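Local coordinates for protein Lysine/ornithine decarboxylase (PDB 5GJO) that catalyses the pyridoxal 5'-phosphate-dependent decarboxylation of both L-lysine and L-ornithine, giving cadaverine and putrescine, and works as a homodimer, at residues V266-S271 with K344-M350; K30-Y35 with Y260-A265; F23-D29 with A367-E373. The protein carries 2 engineered substitutions. All blocks are in the same frame, centred on the assembly; numbering follows the deposited sequence.

Interaction 1: residues V266-S271 with K344-M350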
loop_
_atom_site.group_PDB
_atom_site.type_symbol
_atom_site.label_atom_id
_atom_site.label_comp_id
_atom_site.label_asym_id
_atom_site.label_seq_id
_atom_site.Cartn_x
_atom_site.Cartn_y
_atom_site.Cartn_z
ATOM N N VAL A 266 -0.951 -15.069 -13.370
ATOM C CA VAL A 266 0.235 -14.605 -12.681
ATOM C C VAL A 266 0.459 -15.442 -11.409
ATOM O O VAL A 266 -0.539 -15.763 -10.699
ATOM C CB VAL A 266 0.139 -13.113 -12.357
ATOM C CG1 VAL A 266 1.423 -12.627 -11.706
ATOM C CG2 VAL A 266 -0.202 -12.290 -13.576
ATOM N N ASN A 267 1.700 -15.822 -11.138
ATOM C CA ASN A 267 2.082 -16.524 -9.920
ATOM C C ASN A 267 3.168 -15.694 -9.231
ATOM O O ASN A 267 3.903 -15.017 -9.877
ATOM C CB ASN A 267 2.687 -17.910 -10.182
ATOM C CG ASN A 267 1.697 -18.945 -10.701
ATOM O OD1 ASN A 267 2.070 -20.083 -10.927
ATOM N ND2 ASN A 267 0.454 -18.552 -10.894
ATOM N N LEU A 268 3.222 -15.761 -7.912
ATOM C CA LEU A 268 4.320 -15.231 -7.120
ATOM C C LEU A 268 5.235 -16.306 -6.658
ATOM O O LEU A 268 4.774 -17.382 -6.108
ATOM C CB LEU A 268 3.811 -14.520 -5.869
ATOM C CG LEU A 268 4.841 -14.032 -4.884
ATOM C CD1 LEU A 268 5.601 -12.826 -5.425
ATOM C CD2 LEU A 268 4.044 -13.619 -3.634
ATOM N N VAL A 269 6.529 -16.075 -6.806
ATOM C CA VAL A 269 7.576 -16.969 -6.252
ATOM C C VAL A 269 8.340 -16.210 -5.167
ATOM O O VAL A 269 8.891 -15.113 -5.420
ATOM C CB VAL A 269 8.582 -17.446 -7.305
ATOM C CG1 VAL A 269 9.547 -18.449 -6.696
ATOM C CG2 VAL A 269 7.834 -18.119 -8.495
ATOM N N THR A 270 8.328 -16.766 -3.990
ATOM C CA THR A 270 8.922 -16.142 -2.811
ATOM C C THR A 270 9.723 -17.155 -2.037
ATOM O O THR A 270 9.331 -18.344 -1.960
ATOM C CB THR A 270 7.876 -15.352 -2.024
ATOM O OG1 THR A 270 8.466 -14.805 -0.844
ATOM C CG2 THR A 270 6.739 -16.220 -1.587
ATOM N N SER A 271 10.819 -16.722 -1.429
ATOM C CA SER A 271 11.666 -17.632 -0.622
ATOM C C SER A 271 11.389 -17.497 0.870
ATOM O O SER A 271 11.120 -16.382 1.377
ATOM C CB SER A 271 13.151 -17.339 -0.826
ATOM O OG SER A 271 13.511 -17.593 -2.160
ATOM N N LYS A 344 11.562 -22.343 -1.758
ATOM C CA LYS A 344 10.659 -21.430 -2.426
ATOM C C LYS A 344 9.246 -21.936 -2.250
ATOM O O LYS A 344 9.010 -23.113 -2.285
ATOM C CB LYS A 344 10.980 -21.288 -3.913
ATOM C CG LYS A 344 12.235 -20.483 -4.204
ATOM C CD LYS A 344 13.457 -21.324 -3.929
ATOM C CE LYS A 344 14.734 -20.553 -4.155
ATOM N NZ LYS A 344 15.127 -19.643 -3.042
ATOM N N VAL A 345 8.333 -21.013 -2.031
ATOM C CA VAL A 345 6.922 -21.292 -2.078
ATOM C C VAL A 345 6.300 -20.559 -3.247
ATOM O O VAL A 345 6.882 -19.566 -3.800
ATOM C CB VAL A 345 6.168 -20.947 -0.754
ATOM C CG1 VAL A 345 6.727 -21.806 0.374
ATOM C CG2 VAL A 345 6.169 -19.473 -0.428
ATOM N N LEU A 346 5.119 -21.049 -3.600
ATOM C CA LEU A 346 4.406 -20.533 -4.779
ATOM C C LEU A 346 3.028 -20.048 -4.456
ATOM O O LEU A 346 2.266 -20.765 -3.825
ATOM C CB LEU A 346 4.354 -21.612 -5.865
ATOM C CG LEU A 346 3.608 -21.304 -7.178
ATOM C CD1 LEU A 346 4.403 -20.359 -8.055
ATOM C CD2 LEU A 346 3.222 -22.594 -7.985
ATOM N N VAL A 347 2.673 -18.833 -4.916
ATOM C CA VAL A 347 1.341 -18.346 -4.741
ATOM C C VAL A 347 0.690 -18.148 -6.120
ATOM O O VAL A 347 1.259 -17.441 -7.012
ATOM C CB VAL A 347 1.271 -17.018 -3.953
ATOM C CG1 VAL A 347 -0.170 -16.637 -3.641
ATOM C CG2 VAL A 347 2.023 -17.171 -2.663
ATOM N N THR A 348 -0.462 -18.771 -6.318
ATOM C CA THR A 348 -1.147 -18.811 -7.652
ATOM C C THR A 348 -2.253 -17.750 -7.681
ATOM O O THR A 348 -2.574 -17.201 -6.616
ATOM C CB THR A 348 -1.650 -20.202 -8.083
ATOM O OG1 THR A 348 -2.530 -20.781 -7.060
ATOM C CG2 THR A 348 -0.476 -21.062 -8.335
ATOM N N GLU A 349 -2.835 -17.484 -8.850
ATOM C CA GLU A 349 -3.948 -16.546 -8.978
ATOM C C GLU A 349 -3.618 -15.202 -8.289
ATOM O O GLU A 349 -4.466 -14.654 -7.536
ATOM C CB GLU A 349 -5.270 -17.152 -8.450
ATOM C CG GLU A 349 -5.765 -18.368 -9.307
ATOM C CD GLU A 349 -5.039 -19.650 -9.010
ATOM O OE1 GLU A 349 -4.950 -20.086 -7.851
ATOM O OE2 GLU A 349 -4.512 -20.277 -9.940
ATOM N N MET A 350 -2.447 -14.687 -8.619
ATOM C CA MET A 350 -1.914 -13.476 -8.038
ATOM C C MET A 350 -1.854 -12.272 -8.981
ATOM O O MET A 350 -1.150 -11.347 -8.741
ATOM C CB MET A 350 -0.565 -13.765 -7.397
ATOM C CG MET A 350 -0.640 -13.880 -5.894
ATOM S SD MET A 350 0.512 -12.794 -5.118
ATOM C CE MET A 350 0.088 -12.735 -3.386
#
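Asn267 lies alongside Leu346 and Thr348, and its course outward shows how one side chain can serve both a strand pair and the N-terminal segment. Its CB packs on Leu346 CD1 at 3.7 Å. At CG it meets Thr348 CG2, the two side chains running side by side in the same direction. With CG anti to its own carbonyl carbon (chi1 -69°), the amide can reach back along its own strand: ND2 bonds Val266 O at 3.0 Å, an acceptor lying in the amide plane. Met350 N reaches the same Val266 O, also at 3.0 Å, from the other face of the carbonyl, so this oxygen is gripped by two donors. OD1 accepts from Leu7 N and ND2 also gives to Phe5 O, which satisfies the buried amide. With an alanine here, Leu7 N and Phe5 O would probably lose their side-chain partners, Val266 O would be left with Met350 N as its partner in this contact, and a gap would open beside Thr348 CG2.

The backbones form an antiparallel pair, the short strand axes at 154°. Leu268 and Val347 are a hydrogen-bonded pair, Leu268 N to Val347 O being 2.7 Å, and so are Thr270 and Val345. Thr270 CG2 and Val345 CG2 lie side by side, 3.5 Å apart, on the face shared with Leu268 and Val347. Leu268 CB also touches Met350 SD at 3.8 Å. At the far end Lys344, bent at chi2 and chi4, brings NZ to Ser271 OG at 2.8 Å; that hydroxyl is also bonded to Thr21 OG1.

Within the mixed beta-sheet domain that accompanies the PLP barrel in class-II Orn/Lys/Arg decarboxylases, strand 266-276 runs between strands 344-347 and 23-26, helix 9-18 covers Val269, Lys344 and Leu346, and strand 306-307 flanks 344-347.

Interaction 2: residues K30-Y35 with Y260-A265; sequences KVEENY and YMCGTA
Hydrogen bonds centred on Asn34 join helix 28-41 to residues 260-265. Its ND2 gives both of its bonds across the contact: one to Met261 O at 2.9 Å, nearly straight at 173° and in the plane of the amide, although it comes down on the carbonyl from above, and one to Thr264 OG1 at 3.1 Å. The two bonds fix the rotation of the amide, and chi1 of -70°, with CG beside the backbone N, directs it at both acceptors. Tyr260 adds a third bond from the opposite segment, its OH reaching the backbone Asn34 O at 2.6 Å. That oxygen sits at the edge of the phenol ring, in its plane, while the ring and the Asn34 amide are turned 40° apart.

Charge gathers along the helix itself. Lys30 NZ forms a salt bridge with Glu33 OE2 and also bonds Asn34 OD1 at 3.1 Å, so both ends of the amide are held. The aliphatic part of Lys30 meanwhile crosses Thr264 obliquely, with CE near OG1.

These contacts lie in the PLP-binding barrel of the class-II Orn/Lys/Arg decarboxylases, a TIM-type alpha/beta barrel. The short helix 259-263 follows barrel strand 252-255 and begins in the cofactor pocket, to which Arg259 belongs; the side chain of Tyr260 is about 6 Å from the bound PLP.

Apolar packing fills the rest. Val31 divides its methyls, CG2 resting on Ala265 CB at 3.6 Å and near Cys262 SG, while CG1 faces Met261 CG. A Met-aromatic contact completes the set: Met261, bent at chi2 and chi3, puts SD at the edge of the Tyr35 ring, 5.4 Å from its centroid. Val47 and Tyr49 of strand 45-50 and Leu62 and Leu63 of helix 57-65 press on these apolar groups.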
loop_
_atom_site.group_PDB
_atom_site.type_symbol
_atom_site.label_atom_id
_atom_site.label_comp_id
_atom_site.label_asym_id
_atom_site.label_seq_id
_atom_site.Cartn_x
_atom_site.Cartn_y
_atom_site.Cartn_z
ATOM N N LYS A 30 -1.888 -17.012 -21.138
ATOM C CA LYS A 30 -3.090 -17.200 -20.306
ATOM C C LYS A 30 -3.905 -15.888 -20.355
ATOM O O LYS A 30 -5.176 -15.996 -20.391
ATOM C CB LYS A 30 -2.761 -17.500 -18.830
ATOM C CG LYS A 30 -3.982 -17.712 -17.925
ATOM C CD LYS A 30 -4.941 -18.832 -18.332
ATOM C CE LYS A 30 -6.115 -18.791 -17.377
ATOM N NZ LYS A 30 -7.261 -19.491 -17.929
ATOM N N VAL A 31 -3.255 -14.726 -20.394
ATOM C CA VAL A 31 -4.034 -13.460 -20.590
ATOM C C VAL A 31 -4.826 -13.538 -21.900
ATOM O O VAL A 31 -6.024 -13.248 -21.985
ATOM C CB VAL A 31 -3.173 -12.209 -20.527
ATOM C CG1 VAL A 31 -3.989 -10.979 -20.873
ATOM C CG2 VAL A 31 -2.574 -12.093 -19.097
ATOM N N GLU A 32 -4.151 -13.995 -22.957
ATOM C CA GLU A 32 -4.848 -14.135 -24.227
ATOM C C GLU A 32 -5.989 -15.103 -24.190
ATOM O O GLU A 32 -7.066 -14.784 -24.760
ATOM C CB GLU A 32 -3.780 -14.461 -25.334
ATOM C CG GLU A 32 -4.389 -14.726 -26.701
ATOM C CD GLU A 32 -3.320 -14.763 -27.849
ATOM O OE1 GLU A 32 -2.135 -14.690 -27.600
ATOM O OE2 GLU A 32 -3.681 -15.029 -28.998
ATOM N N GLU A 33 -5.803 -16.284 -23.556
ATOM C CA GLU A 33 -6.841 -17.227 -23.396
ATOM C C GLU A 33 -8.054 -16.623 -22.661
ATOM O O GLU A 33 -9.252 -16.897 -23.022
ATOM C CB GLU A 33 -6.347 -18.457 -22.667
ATOM C CG GLU A 33 -7.369 -19.505 -22.362
ATOM C CD GLU A 33 -6.715 -20.671 -21.576
ATOM O OE1 GLU A 33 -5.984 -21.414 -22.241
ATOM O OE2 GLU A 33 -6.925 -20.827 -20.328
ATOM N N ASN A 34 -7.753 -15.868 -21.597
ATOM C CA ASN A 34 -8.846 -15.188 -20.878
ATOM C C ASN A 34 -9.603 -14.160 -21.762
ATOM O O ASN A 34 -10.855 -14.066 -21.686
ATOM C CB ASN A 34 -8.313 -14.481 -19.622
ATOM C CG ASN A 34 -7.887 -15.461 -18.547
ATOM O OD1 ASN A 34 -8.326 -16.623 -18.537
ATOM N ND2 ASN A 34 -7.147 -14.949 -17.541
ATOM N N TYR A 35 -8.891 -13.400 -22.579
ATOM C CA TYR A 35 -9.521 -12.455 -23.463
ATOM C C TYR A 35 -10.397 -13.220 -24.447
ATOM O O TYR A 35 -11.548 -12.878 -24.685
ATOM C CB TYR A 35 -8.438 -11.624 -24.201
ATOM C CG TYR A 35 -9.006 -10.531 -25.036
ATOM C CD1 TYR A 35 -9.298 -9.274 -24.482
ATOM C CD2 TYR A 35 -9.340 -10.764 -26.355
ATOM C CE1 TYR A 35 -9.811 -8.267 -25.260
ATOM C CE2 TYR A 35 -9.874 -9.763 -27.152
ATOM C CZ TYR A 35 -10.121 -8.517 -26.607
ATOM O OH TYR A 35 -10.647 -7.465 -27.350
ATOM N N TYR A 260 -10.506 -10.183 -13.753
ATOM C CA TYR A 260 -10.622 -11.423 -14.495
ATOM C C TYR A 260 -9.479 -11.604 -15.515
ATOM O O TYR A 260 -9.039 -12.693 -15.742
ATOM C CB TYR A 260 -12.014 -11.531 -15.167
ATOM C CG TYR A 260 -12.056 -12.497 -16.325
ATOM C CD1 TYR A 260 -12.275 -13.839 -16.137
ATOM C CD2 TYR A 260 -11.781 -12.063 -17.598
ATOM C CE1 TYR A 260 -12.263 -14.719 -17.207
ATOM C CE2 TYR A 260 -11.764 -12.937 -18.670
ATOM C CZ TYR A 260 -12.011 -14.263 -18.471
ATOM O OH TYR A 260 -11.977 -15.116 -19.534
ATOM N N MET A 261 -9.077 -10.526 -16.170
ATOM C CA MET A 261 -8.227 -10.658 -17.346
ATOM C C MET A 261 -6.873 -11.283 -16.978
ATOM O O MET A 261 -6.417 -12.149 -17.720
ATOM C CB MET A 261 -8.041 -9.309 -18.051
ATOM C CG MET A 261 -7.577 -9.407 -19.493
ATOM S SD MET A 261 -8.779 -10.288 -20.508
ATOM C CE MET A 261 -10.156 -9.143 -20.579
ATOM N N CYS A 262 -6.266 -10.880 -15.854
ATOM C CA CYS A 262 -4.933 -11.397 -15.502
ATOM C C CYS A 262 -4.903 -12.182 -14.214
ATOM O O CYS A 262 -3.847 -12.665 -13.848
ATOM C CB CYS A 262 -3.917 -10.269 -15.439
ATOM S SG CYS A 262 -3.985 -9.114 -16.801
ATOM N N GLY A 263 -6.016 -12.239 -13.455
ATOM C CA GLY A 263 -5.954 -12.807 -12.138
ATOM C C GLY A 263 -5.378 -14.196 -12.124
ATOM O O GLY A 263 -4.491 -14.524 -11.295
ATOM N N THR A 264 -5.844 -14.987 -13.061
ATOM C CA THR A 264 -5.440 -16.392 -13.152
ATOM C C THR A 264 -4.192 -16.590 -14.090
ATOM O O THR A 264 -3.865 -17.704 -14.449
ATOM C CB THR A 264 -6.529 -17.251 -13.764
ATOM O OG1 THR A 264 -7.038 -16.615 -14.920
ATOM C CG2 THR A 264 -7.654 -17.398 -12.706
ATOM N N ALA A 265 -3.499 -15.521 -14.446
ATOM C CA ALA A 265 -2.368 -15.569 -15.331
ATOM C C ALA A 265 -1.018 -15.281 -14.687
ATOM O O ALA A 265 -0.036 -15.151 -15.402
ATOM C CB ALA A 265 -2.585 -14.624 -16.485
#

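Interaction 3: residues F23-D29 with A367-E373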
loop_
_atom_site.group_PDB
_atom_site.type_symbol
_atom_site.label_atom_id
_atom_site.label_comp_id
_atom_site.label_asym_id
_atom_site.label_seq_id
_atom_site.Cartn_x
_atom_site.Cartn_y
_atom_site.Cartn_z
ATOM N N PHE A 23 9.580 -12.578 -7.000
ATOM C CA PHE A 23 9.137 -12.089 -8.284
ATOM C C PHE A 23 7.843 -12.678 -8.682
ATOM O O PHE A 23 7.521 -13.829 -8.256
ATOM C CB PHE A 23 10.213 -12.376 -9.346
ATOM C CG PHE A 23 10.577 -13.838 -9.503
ATOM C CD1 PHE A 23 9.931 -14.649 -10.419
ATOM C CD2 PHE A 23 11.595 -14.372 -8.754
ATOM C CE1 PHE A 23 10.300 -16.000 -10.526
ATOM C CE2 PHE A 23 11.961 -15.688 -8.882
ATOM C CZ PHE A 23 11.269 -16.484 -9.735
ATOM N N LEU A 24 7.114 -11.948 -9.522
ATOM C CA LEU A 24 5.919 -12.457 -10.168
ATOM C C LEU A 24 6.249 -13.017 -11.515
ATOM O O LEU A 24 7.149 -12.510 -12.199
ATOM C CB LEU A 24 4.883 -11.368 -10.335
ATOM C CG LEU A 24 4.346 -10.779 -9.008
ATOM C CD1 LEU A 24 3.802 -9.410 -9.221
ATOM C CD2 LEU A 24 3.258 -11.626 -8.392
ATOM N N VAL A 25 5.497 -14.002 -11.964
ATOM C CA VAL A 25 5.649 -14.561 -13.298
ATOM C C VAL A 25 4.275 -14.508 -13.994
ATOM O O VAL A 25 3.267 -15.073 -13.447
ATOM C CB VAL A 25 6.149 -16.019 -13.271
ATOM C CG1 VAL A 25 6.242 -16.589 -14.664
ATOM C CG2 VAL A 25 7.457 -16.171 -12.476
ATOM N N ALA A 26 4.175 -13.770 -15.075
ATOM C CA ALA A 26 2.984 -13.578 -15.864
ATOM C C ALA A 26 2.984 -14.339 -17.156
ATOM O O ALA A 26 3.970 -14.217 -17.962
ATOM C CB ALA A 26 2.789 -12.116 -16.190
ATOM N N SER A 27 1.875 -15.035 -17.433
ATOM C CA SER A 27 1.732 -15.771 -18.704
ATOM C C SER A 27 0.861 -14.987 -19.689
ATOM O O SER A 27 -0.329 -14.791 -19.488
ATOM C CB SER A 27 1.167 -17.156 -18.481
ATOM O OG SER A 27 0.677 -17.741 -19.710
ATOM N N LEU A 28 1.499 -14.482 -20.727
ATOM C CA LEU A 28 0.773 -13.743 -21.782
ATOM C C LEU A 28 -0.211 -14.670 -22.444
ATOM O O LEU A 28 -1.314 -14.249 -22.846
ATOM C CB LEU A 28 1.763 -13.194 -22.794
ATOM C CG LEU A 28 2.663 -12.098 -22.290
ATOM C CD1 LEU A 28 3.616 -11.613 -23.390
ATOM C CD2 LEU A 28 1.990 -10.890 -21.616
ATOM N N ASP A 29 0.179 -15.932 -22.664
ATOM C CA ASP A 29 -0.734 -16.876 -23.306
ATOM C C ASP A 29 -2.015 -17.060 -22.471
ATOM O O ASP A 29 -3.111 -17.170 -23.038
ATOM C CB ASP A 29 -0.135 -18.231 -23.567
ATOM C CG ASP A 29 0.894 -18.247 -24.731
ATOM O OD1 ASP A 29 1.210 -17.177 -25.312
ATOM O OD2 ASP A 29 1.441 -19.370 -24.918
ATOM N N ALA A 367 8.500 -6.151 -6.145
ATOM C CA ALA A 367 8.750 -7.403 -6.877
ATOM C C ALA A 367 8.453 -7.189 -8.349
ATOM O O ALA A 367 7.394 -6.651 -8.678
ATOM C CB ALA A 367 7.881 -8.528 -6.343
ATOM N N PRO A 368 9.404 -7.602 -9.233
ATOM C CA PRO A 368 9.161 -7.381 -10.662
ATOM C C PRO A 368 8.245 -8.445 -11.259
ATOM O O PRO A 368 8.090 -9.512 -10.663
ATOM C CB PRO A 368 10.567 -7.551 -11.270
ATOM C CG PRO A 368 11.240 -8.558 -10.355
ATOM C CD PRO A 368 10.737 -8.209 -8.956
ATOM N N THR A 369 7.658 -8.141 -12.419
ATOM C CA THR A 369 6.812 -9.076 -13.155
ATOM C C THR A 369 7.628 -9.596 -14.318
ATOM O O THR A 369 7.994 -8.825 -15.225
ATOM C CB THR A 369 5.516 -8.408 -13.604
ATOM O OG1 THR A 369 4.792 -8.076 -12.420
ATOM C CG2 THR A 369 4.682 -9.355 -14.365
ATOM N N ILE A 370 7.953 -10.866 -14.246
ATOM C CA ILE A 370 8.750 -11.610 -15.240
ATOM C C ILE A 370 7.763 -12.162 -16.278
ATOM O O ILE A 370 6.692 -12.682 -15.910
ATOM C CB ILE A 370 9.496 -12.787 -14.567
ATOM C CG1 ILE A 370 10.385 -12.306 -13.411
ATOM C CG2 ILE A 370 10.305 -13.623 -15.539
ATOM C CD1 ILE A 370 11.353 -11.198 -13.771
ATOM N N ILE A 371 8.063 -11.964 -17.552
ATOM C CA ILE A 371 7.230 -12.456 -18.629
ATOM C C ILE A 371 7.606 -13.913 -18.919
ATOM O O ILE A 371 8.699 -14.196 -19.388
ATOM C CB ILE A 371 7.288 -11.602 -19.912
ATOM C CG1 ILE A 371 7.007 -10.123 -19.603
ATOM C CG2 ILE A 371 6.373 -12.156 -20.992
ATOM C CD1 ILE A 371 5.679 -9.930 -18.877
ATOM N N PHE A 372 6.685 -14.813 -18.678
ATOM C CA PHE A 372 6.950 -16.242 -18.765
ATOM C C PHE A 372 7.368 -16.678 -20.181
ATOM O O PHE A 372 8.318 -17.433 -20.381
ATOM C CB PHE A 372 5.738 -17.058 -18.344
ATOM C CG PHE A 372 5.982 -18.533 -18.222
ATOM C CD1 PHE A 372 6.969 -18.986 -17.409
ATOM C CD2 PHE A 372 5.235 -19.418 -18.885
ATOM C CE1 PHE A 372 7.214 -20.352 -17.246
ATOM C CE2 PHE A 372 5.458 -20.796 -18.735
ATOM C CZ PHE A 372 6.448 -21.260 -17.936
ATOM N N GLU A 373 6.771 -16.068 -21.172
ATOM C CA GLU A 373 7.006 -16.462 -22.599
ATOM C C GLU A 373 8.406 -16.007 -23.071
ATOM O O GLU A 373 8.867 -16.479 -24.139
ATOM C CB GLU A 373 5.909 -15.888 -23.519
ATOM C CG GLU A 373 4.574 -16.538 -23.463
ATOM C CD GLU A 373 3.796 -16.245 -22.221
ATOM O OE1 GLU A 373 2.797 -16.963 -22.069
ATOM O OE2 GLU A 373 4.175 -15.311 -21.437
#
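Strands 23-26 and 369-371 run parallel, their short axes 36° apart, and are stitched by four backbone bonds: Leu24 N to Pro368 O, Ile370 N to Leu24 O, Ala26 N to Ile370 O, and Phe372 N to Ala26 O.

Beyond the strands, Glu373 takes over at the start of helix 28-41. Bent at chi2 (73°), it turns its carboxylate onto the first turn: OE2 accepts from Leu28 N at 2.9 Å on its syn side, and OE1 from Asp29 N, also at 2.9 Å but from above the carboxylate plane. A negative group at a helix N-terminus would be favoured by the helix dipole, which may offset the nearby Asp29 OD1, 3.6 Å from Glu373 OE1. Asp29 OD2 is bonded to Tyr378 OH, and Ser27 is the N-cap, its OG bonded to Lys30 N. Next to this cap, the Glu373 carboxylate ties the C-terminal strand of the sheet domain to the first helix of the barrel region.

On one face Phe23 CD1 meets Ile370 CG1 at 3.8 Å, and Val25 CG1 lies 3.7 Å from Phe372 CD1. On the other, Ala26 CB packs against Thr369 CG2, and further along Leu28 CD1 touches Ile371 CG2 at 3.7 Å.

Strand 23-26 is thereby placed between 369-371 and the antiparallel 266-276, while helix 57-65 backs Leu28 and Ile371 and helix 376-384 lies against Phe372 and Glu373.

In the fold
Interactions 1 and 3 share one mixed sheet, their centres about 11 Å apart: strands 266-276 and 23-26 are neighbours, joined by Asn267 O to Val25 N and Val269 N to Phe23 O. Interaction 2 lies about 16 Å from interaction 1 and about 12 Å from interaction 3, on the barrel side. Helix 28-41 is common to interactions 2 and 3, and helix 259-263 leads directly into strand 266-276. Along the chain, interaction 3 encloses the other two, with interaction 2 closing before interaction 1 opens. The segments entering and leaving the PLP barrel meet the C-terminal strands here, which is consistent with a tight join between barrel and sheet domain.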